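Local coordinates for SUBA (Escherichia coli, PDB 2IY9), which cleaves the host endoplasmic reticulum chaperone BiP as the serine protease subunit of an AB5 toxin, triggering ER stress and eventual cell death, at residues V50-V55 with Y87-A92; V55-G60 with A110-R115; R171-L176 with A292-L297; R189-Q194 with G239-N244; G280-M285 with R299-S304. All coordinates share one frame; numbering follows the deposited sequence.

Contact 1 (V50-V55 with Y87-A92); sequences VVDSGV and YIHGTA
Two hydrogen bonds grip Ser53 OG: it accepts from Gly90 N at 3.0 Å (N-H...O 151°) and donates to Leu86 O one turn earlier in the same helix. The hydroxyl reaches both from the crowded position between its own N and carbonyl carbon. The carbonyl of the next residue faces the helix too, Gly54 O lying 3.3 Å from Gly90 CA in a CA-H...O contact. A water donates to Gly54 O (2.9 Å) and to Tyr87 O (2.6 Å) and accepts from Thr91 N (3.0 Å), bridging loop and helix where the helix kinks. Asp52 and His89, the probable charge-relay pair, cross at about a right angle; Asp52 CG lies in the ring plane, at its edge, with carboxylate and ring planes 30° apart. His89 NE2 is hydrogen-bonded to Ser150 O; the nearby negative carboxylate would tend to raise the affinity of the ring for a proton. Strand 47-52 lies between strands 111-116 and 147-149. Its residues 50-52 run nearly antiparallel (168°) to helical segment 87-92, and Val50, Asp52 and Val55 pack on helix 84-98 at Ile97, Met93 and Ala94.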
# COMPACT_ATOMS: atom_id res chain seq x y z
N VAL A 50 2.30 -7.14 4.69
CA VAL A 50 2.64 -5.85 5.28
C VAL A 50 4.14 -5.83 5.56
O VAL A 50 4.62 -6.41 6.55
CB VAL A 50 1.79 -5.51 6.52
CG1 VAL A 50 2.34 -4.27 7.25
CG2 VAL A 50 0.35 -5.27 6.12
N VAL A 51 4.87 -5.21 4.63
CA VAL A 51 6.33 -5.14 4.68
C VAL A 51 6.65 -3.82 5.40
O VAL A 51 6.46 -2.72 4.85
CB VAL A 51 6.97 -5.23 3.27
CG1 VAL A 51 8.50 -5.30 3.36
CG2 VAL A 51 6.42 -6.46 2.51
N ASP A 52 7.08 -3.95 6.65
CA ASP A 52 7.04 -2.81 7.55
C ASP A 52 7.83 -3.08 8.83
O ASP A 52 8.77 -3.87 8.83
CB ASP A 52 5.57 -2.46 7.85
CG ASP A 52 5.33 -0.97 8.00
OD1 ASP A 52 5.88 -0.39 8.97
OD2 ASP A 52 4.60 -0.39 7.16
N SER A 53 7.44 -2.42 9.93
CA SER A 53 8.21 -2.46 11.17
C SER A 53 7.74 -3.55 12.15
O SER A 53 8.17 -3.58 13.30
CB SER A 53 8.14 -1.09 11.84
OG SER A 53 6.83 -0.81 12.30
N GLY A 54 6.85 -4.43 11.69
CA GLY A 54 6.30 -5.51 12.53
C GLY A 54 4.89 -5.19 12.98
O GLY A 54 4.51 -4.02 13.13
N VAL A 55 4.09 -6.24 13.20
CA VAL A 55 2.67 -6.05 13.49
C VAL A 55 2.31 -6.70 14.83
O VAL A 55 2.67 -7.84 15.10
CB VAL A 55 1.79 -6.62 12.36
CG1 VAL A 55 0.29 -6.58 12.75
CG2 VAL A 55 2.03 -5.86 11.05
N TYR A 87 7.76 1.69 16.35
CA TYR A 87 7.03 0.76 17.22
C TYR A 87 5.62 0.56 16.70
O TYR A 87 5.10 -0.55 16.73
CB TYR A 87 7.00 1.25 18.68
CG TYR A 87 6.30 0.30 19.64
CD1 TYR A 87 6.61 -1.06 19.65
CD2 TYR A 87 5.33 0.75 20.53
CE1 TYR A 87 5.98 -1.94 20.51
CE2 TYR A 87 4.68 -0.12 21.41
CZ TYR A 87 5.02 -1.46 21.39
OH TYR A 87 4.40 -2.35 22.24
N ILE A 88 5.02 1.63 16.20
CA ILE A 88 3.60 1.65 15.86
C ILE A 88 3.27 1.41 14.39
O ILE A 88 2.14 1.02 14.05
CB ILE A 88 2.90 2.95 16.36
CG1 ILE A 88 3.39 4.19 15.59
CG2 ILE A 88 3.13 3.12 17.86
CD1 ILE A 88 2.75 5.54 16.04
N HIS A 89 4.26 1.65 13.53
CA HIS A 89 3.99 1.86 12.11
C HIS A 89 3.36 0.65 11.41
O HIS A 89 2.34 0.80 10.73
CB HIS A 89 5.24 2.32 11.37
CG HIS A 89 4.97 2.87 10.01
ND1 HIS A 89 4.61 4.18 9.79
CD2 HIS A 89 5.03 2.28 8.79
CE1 HIS A 89 4.45 4.38 8.49
NE2 HIS A 89 4.70 3.24 7.86
N GLY A 90 3.95 -0.53 11.57
CA GLY A 90 3.42 -1.76 10.96
C GLY A 90 1.99 -2.06 11.41
O GLY A 90 1.11 -2.38 10.59
N THR A 91 1.76 -1.96 12.72
CA THR A 91 0.42 -2.18 13.32
C THR A 91 -0.60 -1.18 12.76
O THR A 91 -1.73 -1.55 12.41
CB THR A 91 0.45 -2.08 14.87
OG1 THR A 91 1.47 -2.93 15.40
CG2 THR A 91 -0.89 -2.49 15.48
N ALA A 92 -0.20 0.09 12.68
CA ALA A 92 -1.03 1.13 12.09
C ALA A 92 -1.49 0.75 10.67
O ALA A 92 -2.68 0.81 10.37
CB ALA A 92 -0.28 2.45 12.08
O HOH W 1 3.81 -1.83 14.86

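Contact 2 (V55-G60 with A110-R115); sequences VAFIGG and ALISSR
Along residues 111-115 of strand 111-116 side chains alternate, and Ile112 is the first to meet the loop 55-60. Its CB abuts the edge of the Phe57 ring, 3.8 Å from CE1 and near the ring plane, while its CG2, anti to the backbone N, comes within 3.9 Å of Phe57 CZ. The other branch, CG1, takes the position beside the backbone N (chi1 -64°) and carries the end of the chain away from the loop. Ser113 turns to the other face of the sheet. Ser114 returns to the loop: its CB is 3.7 Å from Val55 CG2, and its OG, anti to the backbone N, lies 3.4 Å from the same methyl. Within the loop, Val55 CG1 covers one face of the Phe57 ring, 3.5 Å above the plane over its centre. Phe57 is itself the centre of an inverse gamma turn, closed by a weak bond from Ile58 N to Ala56 O, and its CB points toward the strand. The packing belongs to the parallel sheet of the subtilase fold, where the loop leaving the strand of the probable catalytic aspartate crosses strand 111-116 to reach edge strand 65-70.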
# COMPACT_ATOMS: atom_id res chain seq x y z
N VAL A 55 4.09 -6.24 13.20
CA VAL A 55 2.67 -6.05 13.49
C VAL A 55 2.31 -6.70 14.83
O VAL A 55 2.67 -7.84 15.10
CB VAL A 55 1.79 -6.62 12.36
CG1 VAL A 55 0.29 -6.58 12.75
CG2 VAL A 55 2.03 -5.86 11.05
N ALA A 56 1.61 -5.93 15.66
CA ALA A 56 1.05 -6.39 16.91
C ALA A 56 -0.39 -6.82 16.65
O ALA A 56 -1.26 -5.98 16.38
CB ALA A 56 1.08 -5.28 17.94
N PHE A 57 -0.63 -8.13 16.70
CA PHE A 57 -1.96 -8.67 16.41
C PHE A 57 -2.84 -8.62 17.65
O PHE A 57 -3.13 -9.64 18.29
CB PHE A 57 -1.85 -10.06 15.78
CG PHE A 57 -1.24 -10.05 14.41
CD1 PHE A 57 -2.01 -9.71 13.29
CD2 PHE A 57 0.11 -10.35 14.23
CE1 PHE A 57 -1.43 -9.69 12.01
CE2 PHE A 57 0.69 -10.32 12.94
CZ PHE A 57 -0.08 -10.00 11.84
N ILE A 58 -3.26 -7.39 17.97
CA ILE A 58 -4.03 -7.05 19.18
C ILE A 58 -5.25 -6.23 18.73
O ILE A 58 -5.31 -5.78 17.57
CB ILE A 58 -3.15 -6.24 20.21
CG1 ILE A 58 -2.62 -4.92 19.61
CG2 ILE A 58 -1.97 -7.08 20.70
CD1 ILE A 58 -3.59 -3.75 19.73
N GLY A 59 -6.22 -6.03 19.63
CA GLY A 59 -7.41 -5.25 19.31
C GLY A 59 -8.11 -5.77 18.07
O GLY A 59 -8.31 -6.99 17.94
N GLY A 60 -8.47 -4.86 17.17
CA GLY A 60 -9.11 -5.21 15.89
C GLY A 60 -8.33 -6.11 14.95
O GLY A 60 -8.89 -6.64 13.98
N ALA A 110 -9.81 -9.58 5.09
CA ALA A 110 -8.41 -9.90 4.77
C ALA A 110 -7.63 -10.36 5.99
O ALA A 110 -7.96 -10.02 7.12
CB ALA A 110 -7.70 -8.71 4.12
N LEU A 111 -6.59 -11.15 5.74
CA LEU A 111 -5.61 -11.48 6.75
C LEU A 111 -4.32 -10.74 6.42
O LEU A 111 -4.20 -10.14 5.35
CB LEU A 111 -5.36 -12.99 6.78
CG LEU A 111 -6.57 -13.88 7.10
CD1 LEU A 111 -6.20 -15.36 6.93
CD2 LEU A 111 -7.08 -13.63 8.49
N ILE A 112 -3.36 -10.79 7.34
CA ILE A 112 -2.14 -10.02 7.23
C ILE A 112 -0.93 -10.94 7.41
O ILE A 112 -0.87 -11.74 8.35
CB ILE A 112 -2.10 -8.89 8.32
CG1 ILE A 112 -3.24 -7.87 8.11
CG2 ILE A 112 -0.69 -8.23 8.41
CD1 ILE A 112 -3.13 -7.03 6.82
N SER A 113 0.03 -10.82 6.49
CA SER A 113 1.33 -11.45 6.64
C SER A 113 2.35 -10.36 6.92
O SER A 113 2.68 -9.56 6.02
CB SER A 113 1.71 -12.24 5.39
OG SER A 113 3.00 -12.80 5.53
N SER A 114 2.85 -10.33 8.15
CA SER A 114 3.79 -9.30 8.57
C SER A 114 5.22 -9.69 8.21
O SER A 114 5.68 -10.79 8.54
CB SER A 114 3.68 -9.03 10.06
OG SER A 114 4.58 -8.00 10.43
N ARG A 115 5.91 -8.80 7.52
CA ARG A 115 7.29 -9.03 7.16
C ARG A 115 8.09 -7.86 7.70
O ARG A 115 8.11 -6.76 7.11
CB ARG A 115 7.44 -9.23 5.65
CG ARG A 115 6.73 -10.49 5.15
CD ARG A 115 6.75 -10.67 3.65
NE ARG A 115 6.17 -11.97 3.30
CZ ARG A 115 6.86 -13.09 3.19
NH1 ARG A 115 8.18 -13.09 3.38
NH2 ARG A 115 6.24 -14.23 2.90

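Contact 3 (R171-L176 with A292-L297)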
# COMPACT_ATOMS: atom_id res chain seq x y z
N ARG A 171 7.41 -9.45 -15.12
CA ARG A 171 7.30 -10.56 -16.06
C ARG A 171 6.42 -11.70 -15.55
O ARG A 171 5.64 -12.27 -16.31
CB ARG A 171 8.69 -11.06 -16.45
CG ARG A 171 9.36 -10.17 -17.47
CD ARG A 171 10.67 -10.76 -17.98
NE ARG A 171 11.64 -11.00 -16.92
CZ ARG A 171 12.47 -10.09 -16.41
NH1 ARG A 171 12.44 -8.83 -16.83
NH2 ARG A 171 13.32 -10.44 -15.47
N ASN A 172 6.52 -12.00 -14.26
CA ASN A 172 5.72 -13.04 -13.61
C ASN A 172 4.23 -12.73 -13.64
O ASN A 172 3.40 -13.64 -13.70
CB ASN A 172 6.19 -13.25 -12.17
CG ASN A 172 7.63 -13.74 -12.08
OD1 ASN A 172 8.21 -14.18 -13.07
ND2 ASN A 172 8.21 -13.65 -10.88
N ASN A 173 3.90 -11.44 -13.58
CA ASN A 173 2.53 -10.97 -13.74
C ASN A 173 1.55 -11.55 -12.70
O ASN A 173 0.37 -11.78 -12.99
CB ASN A 173 2.05 -11.25 -15.17
CG ASN A 173 0.91 -10.34 -15.59
OD1 ASN A 173 0.63 -9.33 -14.94
ND2 ASN A 173 0.24 -10.71 -16.68
N ASP A 174 2.05 -11.80 -11.49
CA ASP A 174 1.24 -12.46 -10.47
C ASP A 174 0.98 -11.58 -9.25
O ASP A 174 -0.08 -11.68 -8.63
CB ASP A 174 1.86 -13.80 -10.06
CG ASP A 174 3.33 -13.70 -9.68
OD1 ASP A 174 3.95 -12.61 -9.81
OD2 ASP A 174 3.89 -14.74 -9.25
N ARG A 175 1.93 -10.72 -8.90
CA ARG A 175 1.82 -9.94 -7.66
C ARG A 175 1.98 -8.44 -7.91
O ARG A 175 2.59 -8.03 -8.91
CB ARG A 175 2.85 -10.40 -6.63
CG ARG A 175 2.80 -11.90 -6.36
CD ARG A 175 3.77 -12.32 -5.25
NE ARG A 175 3.88 -13.77 -5.20
CZ ARG A 175 3.03 -14.57 -4.56
NH1 ARG A 175 2.02 -14.07 -3.88
NH2 ARG A 175 3.22 -15.89 -4.58
N LEU A 176 1.44 -7.65 -6.99
CA LEU A 176 1.52 -6.21 -7.04
C LEU A 176 2.16 -5.64 -5.80
O LEU A 176 1.91 -6.11 -4.69
CB LEU A 176 0.13 -5.58 -7.20
CG LEU A 176 -0.52 -5.79 -8.56
CD1 LEU A 176 -1.95 -5.35 -8.47
CD2 LEU A 176 0.27 -5.06 -9.68
N ALA A 292 -6.41 -13.73 -10.91
CA ALA A 292 -6.27 -12.69 -11.94
C ALA A 292 -4.82 -12.22 -12.03
O ALA A 292 -4.05 -12.37 -11.08
CB ALA A 292 -7.17 -11.51 -11.66
N THR A 293 -4.45 -11.69 -13.19
CA THR A 293 -3.09 -11.22 -13.39
C THR A 293 -2.91 -9.92 -12.64
O THR A 293 -3.88 -9.18 -12.41
CB THR A 293 -2.74 -11.02 -14.88
OG1 THR A 293 -3.56 -9.97 -15.43
CG2 THR A 293 -2.95 -12.31 -15.67
N ALA A 294 -1.66 -9.65 -12.24
CA ALA A 294 -1.27 -8.36 -11.68
C ALA A 294 -1.66 -7.23 -12.62
O ALA A 294 -2.19 -6.20 -12.19
CB ALA A 294 0.22 -8.34 -11.43
N THR A 295 -1.42 -7.43 -13.92
CA THR A 295 -1.75 -6.41 -14.92
C THR A 295 -3.24 -6.05 -14.90
O THR A 295 -3.59 -4.86 -14.91
CB THR A 295 -1.28 -6.81 -16.34
OG1 THR A 295 0.15 -6.96 -16.34
CG2 THR A 295 -1.65 -5.73 -17.37
N GLU A 296 -4.10 -7.06 -14.83
CA GLU A 296 -5.55 -6.81 -14.80
C GLU A 296 -6.00 -6.07 -13.54
O GLU A 296 -6.81 -5.14 -13.63
CB GLU A 296 -6.36 -8.11 -14.98
CG GLU A 296 -7.87 -7.83 -15.15
CD GLU A 296 -8.77 -9.05 -14.98
OE1 GLU A 296 -8.27 -10.20 -14.93
OE2 GLU A 296 -10.01 -8.84 -14.89
N LEU A 297 -5.50 -6.48 -12.38
CA LEU A 297 -5.79 -5.78 -11.12
C LEU A 297 -5.33 -4.32 -11.19
O LEU A 297 -6.11 -3.41 -10.90
CB LEU A 297 -5.12 -6.49 -9.94
CG LEU A 297 -5.89 -7.66 -9.33
CD1 LEU A 297 -4.94 -8.55 -8.54
CD2 LEU A 297 -7.00 -7.13 -8.42
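A helix N-terminus meets a helix C-terminus here: Thr293 is the N-cap of helix 294-304, and Asn173, with positive phi (59°), is the first residue to leave helix 160-172. Thr293 OG1 accepts from Glu296 N at 3.0 Å, the capping bond. Asn173 takes the two N-H groups that precede Glu296, those of Ala294 and Thr295. Its backbone O takes Ala294 N at 3.0 Å, nearly straight (167°) but with the donor well above the carbonyl plane. Its side chain, CG anti to the backbone N, brings OD1 to Thr295 twice: Thr295 N donates in the amide plane at 3.0 Å, and Thr295 OG1 donates from above that plane at 2.8 Å. The amide nitrogen ND2 rests against Thr293 CB. Beyond this polar end, Leu176 spreads its two methyls over the helix, CD2 3.7 Å from Ala294 CB and CD1 3.7 Å from Leu297 CB. Lys145 NZ bonds to both Asp174 O and Ala292 O, linking the two segments through a residue outside both. The N-H groups of Ala294, Thr295 and Glu296, which a helix start cannot satisfy from its own backbone, are thus all matched, and the positive end of the helix dipole would be expected to polarise the Asn173 oxygens.

Contact 4 (R189-Q194 with G239-N244)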
# COMPACT_ATOMS: atom_id res chain seq x y z
N ARG A 189 10.30 14.66 -9.28
CA ARG A 189 11.02 14.95 -10.51
C ARG A 189 12.33 15.73 -10.28
O ARG A 189 13.26 15.62 -11.06
CB ARG A 189 10.12 15.69 -11.50
CG ARG A 189 8.91 14.87 -11.97
CD ARG A 189 7.82 15.72 -12.57
NE ARG A 189 7.27 16.67 -11.60
CZ ARG A 189 6.11 17.32 -11.74
NH1 ARG A 189 5.35 17.12 -12.81
NH2 ARG A 189 5.71 18.15 -10.78
N LYS A 190 12.40 16.48 -9.18
CA LYS A 190 13.55 17.33 -8.87
C LYS A 190 14.50 16.77 -7.81
O LYS A 190 15.60 17.29 -7.61
CB LYS A 190 13.09 18.70 -8.40
CG LYS A 190 12.20 19.45 -9.40
CD LYS A 190 11.78 20.78 -8.79
CE LYS A 190 10.98 20.59 -7.51
NZ LYS A 190 11.02 21.72 -6.52
N LEU A 191 14.05 15.74 -7.10
CA LEU A 191 14.88 15.07 -6.12
C LEU A 191 16.03 14.37 -6.83
O LEU A 191 15.90 13.98 -7.99
CB LEU A 191 14.07 14.02 -5.36
CG LEU A 191 13.07 14.50 -4.30
CD1 LEU A 191 12.40 13.28 -3.68
CD2 LEU A 191 13.76 15.33 -3.23
N SER A 192 17.15 14.22 -6.13
CA SER A 192 18.24 13.40 -6.65
C SER A 192 17.94 11.92 -6.37
O SER A 192 17.06 11.60 -5.56
CB SER A 192 19.57 13.80 -6.01
OG SER A 192 19.61 13.44 -4.64
N ALA A 193 18.66 11.03 -7.03
CA ALA A 193 18.43 9.59 -6.87
C ALA A 193 18.56 9.13 -5.42
O ALA A 193 17.84 8.22 -4.99
CB ALA A 193 19.37 8.80 -7.77
N GLN A 194 19.45 9.76 -4.66
CA GLN A 194 19.68 9.38 -3.26
C GLN A 194 18.52 9.71 -2.31
O GLN A 194 18.42 9.12 -1.23
CB GLN A 194 20.98 10.01 -2.72
CG GLN A 194 22.25 9.48 -3.39
CD GLN A 194 22.29 7.96 -3.48
OE1 GLN A 194 21.97 7.37 -4.52
NE2 GLN A 194 22.68 7.31 -2.38
N GLY A 239 3.54 16.08 4.42
CA GLY A 239 2.99 16.40 3.11
C GLY A 239 3.39 15.38 2.06
O GLY A 239 4.52 14.85 2.08
N SER A 240 2.48 15.12 1.12
CA SER A 240 2.72 14.11 0.09
C SER A 240 3.78 14.58 -0.90
O SER A 240 3.70 15.68 -1.42
CB SER A 240 1.44 13.80 -0.68
OG SER A 240 1.67 12.77 -1.64
N ARG A 241 4.76 13.72 -1.16
CA ARG A 241 5.57 13.88 -2.36
C ARG A 241 4.67 13.73 -3.60
O ARG A 241 3.54 13.19 -3.50
CB ARG A 241 6.70 12.86 -2.39
CG ARG A 241 7.82 13.23 -1.47
CD ARG A 241 9.01 12.31 -1.60
NE ARG A 241 10.10 12.83 -0.78
CZ ARG A 241 11.28 12.24 -0.61
NH1 ARG A 241 11.56 11.09 -1.22
NH2 ARG A 241 12.19 12.82 0.16
N PHE A 242 5.14 14.23 -4.74
CA PHE A 242 4.30 14.30 -5.93
C PHE A 242 5.13 14.35 -7.21
O PHE A 242 6.36 14.52 -7.18
CB PHE A 242 3.36 15.52 -5.87
CG PHE A 242 4.07 16.85 -5.98
CD1 PHE A 242 4.27 17.47 -7.22
CD2 PHE A 242 4.52 17.50 -4.84
CE1 PHE A 242 4.94 18.70 -7.32
CE2 PHE A 242 5.16 18.75 -4.92
CZ PHE A 242 5.38 19.35 -6.16
N GLY A 243 4.45 14.21 -8.34
CA GLY A 243 5.10 14.39 -9.63
C GLY A 243 4.55 13.46 -10.67
O GLY A 243 4.60 12.23 -10.52
N ASN A 244 4.01 14.05 -11.74
CA ASN A 244 3.56 13.29 -12.89
C ASN A 244 4.65 12.32 -13.35
O ASN A 244 5.83 12.69 -13.39
CB ASN A 244 3.14 14.23 -14.01
CG ASN A 244 2.44 13.51 -15.14
OD1 ASN A 244 3.08 12.85 -15.95
ND2 ASN A 244 1.12 13.62 -15.18
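Arg189 lays its guanidinium flat over Gly243, whose CA sits 3.6 Å above the plane at its centre. The chain is bent at chi3 (-63°), which swings the planar group across the glycine backbone, and NH1 lies over Asn244 N at 3.5 Å. With no side chain on Gly243, the charged plane comes directly onto the main chain. At the other end NH2 approaches the edge of the Phe242 ring, 3.6 Å from CE1; guanidinium and ring stand 84° apart, so the charge does not lie over the aromatic face. Its polar demand is met elsewhere, by salt bridges from NE to Asp187 and from NH1 to Asp313.

Leu191 and Arg241 form the second half of the contact, crossing at about a right angle. Leu191 CD1 is centred over one face of the Arg241 guanidinium, 3.4 Å from CZ. Extended from CG to NE, Arg241 reaches across to the leucine; NH2 makes a salt bridge to Asp184, and NH1 bonds to Gln195 O, so both hold the plane flat against the methyl. No hydrogen bond joins the two segments. They are long loops following strands 176-180 and 215-221, at the C-terminal ends of the parallel strands, where subtilases carry their active site, and the side chain of Arg241 is about 11 Å from that of the probable catalytic Ser272.

Contact 5 (G280-M285 with R299-S304); sequences GVLAAM and RTLLES
Segments 280-285 and 299-304 are helical throughout and cross at 119°, with their axes 11.3 Å apart at closest approach and Leu282 and Leu301 the nearest pair along the backbones. At that separation the backbones do not touch, and long side chains bridge the gap. Leu301 does most of the work. Its CB points toward the other helix, CG lies anti to its backbone N (chi1 -174°), and its two methyls divide between partners: CD1 meets Val281 CG1 at 4.2 Å and Met285 SD at 4.3 Å, while CD2 meets Leu282 CD2 at 4.2 Å. Three residues on one side of helix 271-288, spaced one and three apart, therefore all touch the end of a single leucine.

Met285 reaches further along. Its chain is extended through chi2 and then bent at chi3 (66°), so that the terminal CE turns onto helix 294-304, 3.9 Å from Thr300 CG2 and 4.0 Å from Leu301 N. Methionine and threonine slide past each other in opposite directions. Thr300 offers its methyl, which lies anti to the backbone N, while its OG1 bonds back to Glu296 O within its own helix, so the methionine meets carbon and not the hydroxyl. Ile216 of strand 215-221 touches both Leu282 and Leu301, and Leu321 touches Val281 and Leu301. This is helix-on-helix apolar packing in the subtilase fold, between helix 271-288, whose first turn carries the probable catalytic Ser272, and the helix that follows it in the chain.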
# COMPACT_ATOMS: atom_id res chain seq x y z
N GLY A 280 -5.91 -2.06 0.75
CA GLY A 280 -7.19 -2.64 1.19
C GLY A 280 -8.20 -2.77 0.06
O GLY A 280 -8.94 -3.75 -0.02
N VAL A 281 -8.21 -1.79 -0.83
CA VAL A 281 -9.11 -1.82 -1.99
C VAL A 281 -8.67 -2.95 -2.93
O VAL A 281 -9.48 -3.74 -3.37
CB VAL A 281 -9.17 -0.46 -2.73
CG1 VAL A 281 -10.03 -0.56 -4.01
CG2 VAL A 281 -9.70 0.64 -1.78
N LEU A 282 -7.37 -3.04 -3.21
CA LEU A 282 -6.87 -4.14 -4.03
C LEU A 282 -7.16 -5.50 -3.39
O LEU A 282 -7.51 -6.45 -4.10
CB LEU A 282 -5.39 -3.97 -4.34
CG LEU A 282 -4.99 -2.94 -5.40
CD1 LEU A 282 -3.49 -2.59 -5.22
CD2 LEU A 282 -5.27 -3.43 -6.81
N ALA A 283 -7.06 -5.59 -2.07
CA ALA A 283 -7.40 -6.83 -1.35
C ALA A 283 -8.86 -7.23 -1.60
O ALA A 283 -9.14 -8.40 -1.89
CB ALA A 283 -7.14 -6.69 0.15
N ALA A 284 -9.76 -6.25 -1.50
CA ALA A 284 -11.18 -6.45 -1.73
C ALA A 284 -11.45 -6.95 -3.15
O ALA A 284 -12.22 -7.88 -3.35
CB ALA A 284 -11.94 -5.16 -1.46
N MET A 285 -10.80 -6.34 -4.14
CA MET A 285 -10.88 -6.79 -5.52
C MET A 285 -10.40 -8.23 -5.69
O MET A 285 -11.08 -9.06 -6.33
CB MET A 285 -10.07 -5.88 -6.43
CG MET A 285 -10.53 -4.43 -6.42
SD MET A 285 -9.34 -3.32 -7.18
CE MET A 285 -9.32 -3.81 -8.89
N ARG A 299 -4.59 -2.42 -13.89
CA ARG A 299 -5.40 -1.74 -14.90
C ARG A 299 -6.80 -1.36 -14.38
O ARG A 299 -7.22 -0.23 -14.54
CB ARG A 299 -5.52 -2.61 -16.17
CG ARG A 299 -6.30 -1.97 -17.31
CD ARG A 299 -6.41 -2.89 -18.53
NE ARG A 299 -7.16 -4.12 -18.23
CZ ARG A 299 -6.63 -5.35 -18.20
NH1 ARG A 299 -5.34 -5.56 -18.45
NH2 ARG A 299 -7.41 -6.39 -17.92
N THR A 300 -7.51 -2.31 -13.77
CA THR A 300 -8.84 -2.00 -13.27
C THR A 300 -8.79 -0.90 -12.21
O THR A 300 -9.60 0.02 -12.24
CB THR A 300 -9.59 -3.25 -12.77
OG1 THR A 300 -9.72 -4.18 -13.86
CG2 THR A 300 -11.00 -2.87 -12.27
N LEU A 301 -7.82 -0.97 -11.30
CA LEU A 301 -7.66 0.10 -10.29
C LEU A 301 -7.46 1.47 -10.94
O LEU A 301 -8.15 2.43 -10.58
CB LEU A 301 -6.49 -0.20 -9.36
CG LEU A 301 -6.35 0.80 -8.19
CD1 LEU A 301 -7.42 0.54 -7.12
CD2 LEU A 301 -4.96 0.72 -7.59
N LEU A 302 -6.53 1.54 -11.88
CA LEU A 302 -6.19 2.80 -12.53
C LEU A 302 -7.27 3.32 -13.45
O LEU A 302 -7.56 4.52 -13.42
CB LEU A 302 -4.86 2.68 -13.28
CG LEU A 302 -3.68 2.25 -12.40
CD1 LEU A 302 -2.40 2.33 -13.23
CD2 LEU A 302 -3.57 3.10 -11.12
N GLU A 303 -7.85 2.44 -14.27
CA GLU A 303 -8.93 2.84 -15.17
C GLU A 303 -10.15 3.34 -14.41
O GLU A 303 -10.80 4.29 -14.85
CB GLU A 303 -9.35 1.69 -16.10
CG GLU A 303 -8.56 1.66 -17.40
CD GLU A 303 -8.88 0.45 -18.27
OE1 GLU A 303 -8.06 0.14 -19.16
OE2 GLU A 303 -9.93 -0.19 -18.05
N SER A 304 -10.46 2.69 -13.30
CA SER A 304 -11.62 3.03 -12.50
C SER A 304 -11.43 4.30 -11.65
O SER A 304 -12.40 4.86 -11.15
CB SER A 304 -12.00 1.86 -11.60
OG SER A 304 -11.10 1.79 -10.51

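Contact 1 holds two of the three probable charge-relay residues, and the His89 side chain lies about 3 Å from that of Ser272, in the first turn of helix 271-288, which contact 5 uses. Contacts 1 and 2 share Val55, their centres 9 Å apart, and neighbouring strands join them: Val50 N to Ser113 O at 2.8 Å. Contacts 3 and 5 form a second pair, 12 Å between centres, both using helix 294-304 and touching where Leu297 O meets Met285 CE at 3.8 Å. Contact 4 stands apart: its centre is 24 Å from that of contact 1, and it is nested in sequence inside the loop closed by contact 3.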